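Local coordinates for protein spore germination lipase LipC (Metagenome, PDB 6NKD) that probably hydrolyses ester bonds of lipids such as lysophospholipids, as a GDSL-family lipase linked to spore germination, at residues A[10-22]-A[188-200]. Residues are numbered along the deposited sequence; the frame is centred on the assembly and turned at random.
Sequences DSLTVGVGAGLFE and VHPSSRGYEAMSE. With SO4 (sulfate ion), chain C.
The imidazole of H189 meets V16 over one face and S11 at its edge. V16 CG1 stands 4.1 Å from the centroid of the H189 ring and 8° off the ring normal, a CH-pi contact by position; with CG1 anti to the backbone N of V16 (chi1 178°), this branch is the one laid over the ring. S11 OG lies in the ring plane, hydrogen-bonded to H189 NE2 at 2.7 Å. On the far side of the imidazole, ND1 of H189 bonds to D186, giving the charge-relay geometry of a Ser-His-Asp triad; by similarity S11 is the nucleophile, and H189 and D186 complete the active site. In this SGNH-hydrolase fold the nucleophile sits on the short helix 11-14 just after strand 3-9, while the histidine precedes the C-terminal helix 192-204.

The Y195 ring carries P190 CB over the centre of one face, and V16 O lies at its edge. There Y195 OH donates to V16 O at 2.6 Å, tilted 31° from the carbonyl plane, while A18 CB touches Y195 CD2 at 3.7 Å. A phenylalanine here would probably leave V16 O without this donor and loosen the link between residues 15-18 and the helix that follows H189. The chain leaves helix 11-14 through a Schellman motif, G15 at positive phi and V16 N bonded to S11 O. G17, also at positive phi, makes a C-H...O contact of 3.2 Å from its CA to P190 O. The side chains of L12 and P190 cross at about a right angle, with L12 CD2 3.6 Å from P190 CD, and L12 CD1 approaches the selenomethionine methyl of M198.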
ATOM      1  N   ASP A  10      14.889   6.873   6.026  1.00 70.38           N
ATOM      2  CA  ASP A  10      14.294   5.555   5.856  1.00 69.30           C
ATOM      3  C   ASP A  10      12.796   5.583   6.135  1.00 66.65           C
ATOM      4  O   ASP A  10      12.091   6.488   5.679  1.00 65.53           O
ATOM      5  CB  ASP A  10      15.000   4.542   6.763  1.00 70.07           C
ATOM      6  CG  ASP A  10      15.070   4.998   8.213  1.00 71.97           C
ATOM      7  OD1 ASP A  10      15.514   4.199   9.066  1.00 74.16           O
ATOM      8  OD2 ASP A  10      14.668   6.145   8.505  1.00 73.39           O
ATOM      9  N   SER A  11      12.301   4.594   6.882  1.00 66.09           N
ATOM     10  CA  SER A  11      10.864   4.488   7.114  1.00 63.67           C
ATOM     11  C   SER A  11      10.347   5.608   8.009  1.00 62.58           C
ATOM     12  O   SER A  11       9.168   5.969   7.924  1.00 63.65           O
ATOM     13  CB  SER A  11      10.528   3.126   7.722  1.00 60.99           C
ATOM     14  OG  SER A  11      11.303   2.875   8.881  1.00 59.39           O
ATOM     15  N   LEU A  12      11.203   6.167   8.867  1.00 58.98           N
ATOM     16  CA  LEU A  12      10.766   7.260   9.730  1.00 56.35           C
ATOM     17  C   LEU A  12      10.408   8.494   8.913  1.00 55.67           C
ATOM     18  O   LEU A  12       9.383   9.140   9.164  1.00 55.50           O
ATOM     19  CB  LEU A  12      11.850   7.594  10.756  1.00 57.71           C
ATOM     20  CG  LEU A  12      12.327   6.479  11.694  1.00 56.84           C
ATOM     21  CD1 LEU A  12      13.084   7.066  12.878  1.00 56.14           C
ATOM     22  CD2 LEU A  12      11.164   5.621  12.163  1.00 54.79           C
ATOM     23  N   THR A  13      11.242   8.836   7.925  1.00 56.09           N
ATOM     24  CA  THR A  13      10.936   9.963   7.051  1.00 56.53           C
ATOM     25  C   THR A  13       9.720   9.674   6.179  1.00 54.92           C
ATOM     26  O   THR A  13       8.981  10.597   5.820  1.00 54.77           O
ATOM     27  CB  THR A  13      12.153  10.301   6.186  1.00 58.55           C
ATOM     28  OG1 THR A  13      13.298  10.495   7.025  1.00 58.09           O
ATOM     29  CG2 THR A  13      11.912  11.573   5.379  1.00 60.49           C
ATOM     30  N   VAL A  14       9.495   8.405   5.835  1.00 54.25           N
ATOM     31  CA  VAL A  14       8.274   8.037   5.127  1.00 54.31           C
ATOM     32  C   VAL A  14       7.057   8.257   6.018  1.00 55.22           C
ATOM     33  O   VAL A  14       5.997   8.691   5.552  1.00 56.78           O
ATOM     34  CB  VAL A  14       8.362   6.579   4.636  1.00 53.64           C
ATOM     35  CG1 VAL A  14       7.022   6.113   4.089  1.00 52.76           C
ATOM     36  CG2 VAL A  14       9.448   6.437   3.583  1.00 55.21           C
ATOM     37  N   GLY A  15       7.192   7.979   7.310  1.00 54.10           N
ATOM     38  CA  GLY A  15       6.079   8.051   8.231  1.00 53.38           C
ATOM     39  C   GLY A  15       5.413   6.727   8.529  1.00 53.71           C
ATOM     40  O   GLY A  15       4.231   6.719   8.891  1.00 54.25           O
ATOM     41  N   VAL A  16       6.128   5.613   8.385  1.00 54.76           N
ATOM     42  CA  VAL A  16       5.543   4.299   8.607  1.00 55.49           C
ATOM     43  C   VAL A  16       5.186   4.149  10.077  1.00 56.55           C
ATOM     44  O   VAL A  16       5.975   4.503  10.964  1.00 55.84           O
ATOM     45  CB  VAL A  16       6.513   3.199   8.147  1.00 55.21           C
ATOM     46  CG1 VAL A  16       5.936   1.816   8.419  1.00 55.46           C
ATOM     47  CG2 VAL A  16       6.839   3.366   6.670  1.00 55.03           C
ATOM     48  N   GLY A  17       3.986   3.640  10.347  1.00 60.28           N
ATOM     49  CA  GLY A  17       3.489   3.440  11.691  1.00 63.91           C
ATOM     50  C   GLY A  17       2.325   4.342  12.045  1.00 66.71           C
ATOM     51  O   GLY A  17       1.426   3.919  12.781  1.00 68.46           O
ATOM     52  N   ALA A  18       2.318   5.569  11.528  1.00 67.05           N
ATOM     53  CA  ALA A  18       1.231   6.505  11.772  1.00 68.51           C
ATOM     54  C   ALA A  18      -0.026   6.178  10.978  1.00 70.55           C
ATOM     55  O   ALA A  18      -1.091   6.723  11.286  1.00 74.55           O
ATOM     56  CB  ALA A  18       1.685   7.931  11.443  1.00 70.44           C
ATOM     57  N   GLY A  19       0.066   5.311   9.985  1.00 70.44           N
ATOM     58  CA  GLY A  19      -1.058   5.024   9.121  1.00 71.42           C
ATOM     59  C   GLY A  19      -0.878   5.663   7.758  1.00 70.30           C
ATOM     60  O   GLY A  19      -0.225   6.705   7.607  1.00 70.87           O
ATOM     61  N   LEU A  20      -1.463   5.029   6.743  1.00 67.22           N
ATOM     62  CA  LEU A  20      -1.301   5.503   5.377  1.00 64.35           C
ATOM     63  C   LEU A  20      -1.889   6.899   5.222  1.00 62.58           C
ATOM     64  O   LEU A  20      -3.023   7.159   5.638  1.00 61.87           O
ATOM     65  CB  LEU A  20      -1.966   4.539   4.396  1.00 64.76           C
ATOM     66  CG  LEU A  20      -1.741   4.864   2.917  1.00 66.25           C
ATOM     67  CD1 LEU A  20      -0.287   4.624   2.523  1.00 64.81           C
ATOM     68  CD2 LEU A  20      -2.686   4.064   2.038  1.00 68.34           C
ATOM     69  N   PHE A  21      -1.099   7.800   4.638  1.00 61.06           N
ATOM     70  CA  PHE A  21      -1.436   9.194   4.369  1.00 61.33           C
ATOM     71  C   PHE A  21      -1.572  10.032   5.634  1.00 60.17           C
ATOM     72  O   PHE A  21      -1.798  11.244   5.532  1.00 61.12           O
ATOM     73  CB  PHE A  21      -2.719   9.332   3.535  1.00 62.76           C
ATOM     74  CG  PHE A  21      -2.637   8.663   2.197  1.00 64.21           C
ATOM     75  CD1 PHE A  21      -1.452   8.673   1.478  1.00 63.64           C
ATOM     76  CD2 PHE A  21      -3.734   8.013   1.660  1.00 66.46           C
ATOM     77  CE1 PHE A  21      -1.366   8.057   0.247  1.00 65.23           C
ATOM     78  CE2 PHE A  21      -3.654   7.392   0.428  1.00 67.96           C
ATOM     79  CZ  PHE A  21      -2.469   7.415  -0.280  1.00 67.36           C
ATOM     80  N   GLU A  22      -1.444   9.438   6.819  1.00 58.56           N
ATOM     81  CA  GLU A  22      -1.438  10.249   8.025  1.00 57.11           C
ATOM     82  C   GLU A  22      -0.077  10.926   8.182  1.00 55.09           C
ATOM     83  O   GLU A  22       0.955  10.322   7.876  1.00 54.72           O
ATOM     84  CB  GLU A  22      -1.748   9.399   9.255  1.00 57.79           C
ATOM     85  CG  GLU A  22      -3.100   8.699   9.196  1.00 61.55           C
ATOM     86  CD  GLU A  22      -3.621   8.315  10.566  1.00 65.13           C
ATOM     87  OE1 GLU A  22      -3.305   9.027  11.544  1.00 67.60           O
ATOM     88  OE2 GLU A  22      -4.345   7.301  10.670  1.00 66.45           O
ATOM     89  N   VAL A 188       8.188  -1.340  16.655  1.00 47.12           N
ATOM     90  CA  VAL A 188       9.486  -0.810  16.247  1.00 47.42           C
ATOM     91  C   VAL A 188       9.304   0.538  15.560  1.00 46.19           C
ATOM     92  O   VAL A 188      10.160   1.424  15.676  1.00 44.95           O
ATOM     93  CB  VAL A 188      10.241  -1.798  15.336  1.00 48.75           C
ATOM     94  CG1 VAL A 188      10.515  -3.103  16.068  1.00 50.66           C
ATOM     95  CG2 VAL A 188       9.459  -2.062  14.066  1.00 49.82           C
ATOM     96  N   HIS A 189       8.179   0.710  14.834  1.00 46.56           N
ATOM     97  CA  HIS A 189       7.985   1.995  14.184  1.00 44.63           C
ATOM     98  C   HIS A 189       7.105   2.900  15.039  1.00 42.89           C
ATOM     99  O   HIS A 189       6.248   2.418  15.785  1.00 43.82           O
ATOM    100  CB  HIS A 189       7.351   1.815  12.800  1.00 46.08           C
ATOM    101  CG  HIS A 189       8.308   1.318  11.764  1.00 47.32           C
ATOM    102  ND1 HIS A 189       8.379  -0.006  11.386  1.00 49.34           N
ATOM    103  CD2 HIS A 189       9.249   1.965  11.037  1.00 47.89           C
ATOM    104  CE1 HIS A 189       9.315  -0.150  10.466  1.00 49.22           C
ATOM    105  NE2 HIS A 189       9.859   1.032  10.236  1.00 48.62           N
ATOM    106  N   PRO A 190       7.304   4.213  14.962  1.00 41.15           N
ATOM    107  CA  PRO A 190       6.553   5.123  15.831  1.00 40.29           C
ATOM    108  C   PRO A 190       5.081   5.182  15.456  1.00 40.19           C
ATOM    109  O   PRO A 190       4.666   4.814  14.355  1.00 39.76           O
ATOM    110  CB  PRO A 190       7.228   6.482  15.603  1.00 40.45           C
ATOM    111  CG  PRO A 190       8.530   6.175  14.933  1.00 41.16           C
ATOM    112  CD  PRO A 190       8.288   4.932  14.140  1.00 41.48           C
ATOM    113  N   SER A 191       4.290   5.659  16.409  1.00 41.19           N
ATOM    114  CA  SER A 191       2.885   5.957  16.200  1.00 41.05           C
ATOM    115  C   SER A 191       2.731   7.438  15.863  1.00 42.06           C
ATOM    116  O   SER A 191       3.708   8.191  15.796  1.00 42.22           O
ATOM    117  CB  SER A 191       2.077   5.583  17.441  1.00 40.59           C
ATOM    118  OG  SER A 191       2.549   6.295  18.574  1.00 33.66           O
ATOM    119  N   SER A 192       1.484   7.862  15.648  1.00 42.55           N
ATOM    120  CA  SER A 192       1.223   9.281  15.430  1.00 42.61           C
ATOM    121  C   SER A 192       1.616  10.104  16.651  1.00 43.30           C
ATOM    122  O   SER A 192       2.101  11.234  16.517  1.00 42.13           O
ATOM    123  CB  SER A 192      -0.248   9.499  15.082  1.00 45.73           C
ATOM    124  OG  SER A 192      -0.538   8.990  13.792  1.00 47.87           O
ATOM    125  N   ARG A 193       1.415   9.553  17.851  1.00 45.81           N
ATOM    126  CA  ARG A 193       1.914  10.206  19.058  1.00 48.05           C
ATOM    127  C   ARG A 193       3.432  10.326  19.022  1.00 46.39           C
ATOM    128  O   ARG A 193       3.992  11.384  19.336  1.00 45.18           O
ATOM    129  CB  ARG A 193       1.473   9.433  20.300  1.00 51.59           C
ATOM    130  CG  ARG A 193      -0.005   9.524  20.623  1.00 56.54           C
ATOM    131  CD  ARG A 193      -0.297   8.811  21.931  1.00 61.72           C
ATOM    132  NE  ARG A 193      -1.682   8.981  22.355  1.00 67.52           N
ATOM    133  CZ  ARG A 193      -2.661   8.139  22.051  1.00 72.77           C
ATOM    134  NH1 ARG A 193      -2.405   7.062  21.320  1.00 75.21           N
ATOM    135  NH2 ARG A 193      -3.895   8.368  22.478  1.00 75.26           N
ATOM    136  N   GLY A 194       4.116   9.246  18.638  1.00 45.34           N
ATOM    137  CA  GLY A 194       5.569   9.283  18.584  1.00 45.34           C
ATOM    138  C   GLY A 194       6.090  10.244  17.532  1.00 44.74           C
ATOM    139  O   GLY A 194       7.064  10.964  17.763  1.00 43.31           O
ATOM    140  N   TYR A 195       5.449  10.265  16.362  1.00 45.34           N
ATOM    141  CA  TYR A 195       5.848  11.217  15.332  1.00 47.54           C
ATOM    142  C   TYR A 195       5.556  12.648  15.763  1.00 50.85           C
ATOM    143  O   TYR A 195       6.329  13.565  15.463  1.00 52.62           O
ATOM    144  CB  TYR A 195       5.144  10.901  14.015  1.00 46.28           C
ATOM    145  CG  TYR A 195       5.759   9.745  13.261  1.00 45.49           C
ATOM    146  CD1 TYR A 195       7.070   9.807  12.810  1.00 44.52           C
ATOM    147  CD2 TYR A 195       5.023   8.601  12.984  1.00 45.75           C
ATOM    148  CE1 TYR A 195       7.637   8.756  12.115  1.00 44.50           C
ATOM    149  CE2 TYR A 195       5.580   7.545  12.288  1.00 45.46           C
ATOM    150  CZ  TYR A 195       6.887   7.629  11.856  1.00 45.00           C
ATOM    151  OH  TYR A 195       7.446   6.581  11.163  1.00 45.74           O
ATOM    152  N   GLU A 196       4.442  12.859  16.468  1.00 50.60           N
ATOM    153  CA  GLU A 196       4.143  14.195  16.967  1.00 51.75           C
ATOM    154  C   GLU A 196       5.193  14.646  17.972  1.00 51.64           C
ATOM    155  O   GLU A 196       5.661  15.789  17.922  1.00 51.88           O
ATOM    156  CB  GLU A 196       2.747  14.226  17.589  1.00 53.17           C
ATOM    157  CG  GLU A 196       2.350  15.584  18.141  1.00 55.81           C
ATOM    158  CD  GLU A 196       2.397  16.678  17.093  1.00 60.20           C
ATOM    159  OE1 GLU A 196       1.888  16.458  15.972  1.00 61.46           O
ATOM    160  OE2 GLU A 196       2.951  17.758  17.385  1.00 62.27           O
ATOM    161  N   ALA A 197       5.590  13.751  18.880  1.00 51.28           N
ATOM    162  CA  ALA A 197       6.617  14.096  19.855  1.00 52.03           C
ATOM    163  C   ALA A 197       7.965  14.338  19.190  1.00 51.67           C
ATOM    164  O   ALA A 197       8.743  15.177  19.658  1.00 52.55           O
ATOM    165  CB  ALA A 197       6.729  12.994  20.909  1.00 51.98           C
HETATM  166  N   MSE A 198       8.261  13.625  18.107  1.00 51.04           N
HETATM  167  CA  MSE A 198       9.509  13.831  17.378  1.00 51.68           C
HETATM  168  C   MSE A 198       9.541  15.218  16.751  1.00 55.06           C
HETATM  169  O   MSE A 198      10.560  15.907  16.805  1.00 57.90           O
HETATM  170  CB  MSE A 198       9.696  12.764  16.298  1.00 49.44           C
HETATM  171  CG  MSE A 198      10.202  11.429  16.818  1.00 47.83           C
HETATM  172 SE   MSE A 198      10.164  10.026  15.459  0.54 45.93          SE
HETATM  173  CE  MSE A 198      11.458  10.754  14.203  1.00 44.87           C
ATOM    174  N   SER A 199       8.415  15.627  16.159  1.00 54.32           N
ATOM    175  CA  SER A 199       8.347  16.954  15.558  1.00 57.03           C
ATOM    176  C   SER A 199       8.461  18.053  16.607  1.00 60.02           C
ATOM    177  O   SER A 199       9.013  19.121  16.323  1.00 62.46           O
ATOM    178  CB  SER A 199       7.055  17.107  14.754  1.00 56.62           C
ATOM    179  OG  SER A 199       5.910  16.942  15.573  1.00 56.29           O
ATOM    180  N   GLU A 200       7.952  17.813  17.819  1.00 60.99           N
ATOM    181  CA  GLU A 200       8.114  18.789  18.893  1.00 64.13           C
ATOM    182  C   GLU A 200       9.581  18.949  19.269  1.00 62.69           C
ATOM    183  O   GLU A 200      10.039  20.060  19.564  1.00 63.97           O
ATOM    184  CB  GLU A 200       7.296  18.373  20.115  1.00 68.06           C
ATOM    185  CG  GLU A 200       5.802  18.269  19.874  1.00 74.35           C
ATOM    186  CD  GLU A 200       5.082  17.545  20.997  1.00 81.52           C
ATOM    187  OE1 GLU A 200       5.633  17.485  22.117  1.00 85.48           O
ATOM    188  OE2 GLU A 200       3.970  17.032  20.758  1.00 83.61           O
TER
HETATM  189  S   SO4 C 301      -1.545   6.502  17.305  1.00104.77           S
HETATM  190  O1  SO4 C 301      -1.759   5.370  18.202  1.00104.89           O
HETATM  191  O2  SO4 C 301      -0.863   6.044  16.099  1.00104.83           O
HETATM  192  O3  SO4 C 301      -0.727   7.509  17.976  1.00104.53           O
HETATM  193  O4  SO4 C 301      -2.832   7.084  16.935  1.00104.71           O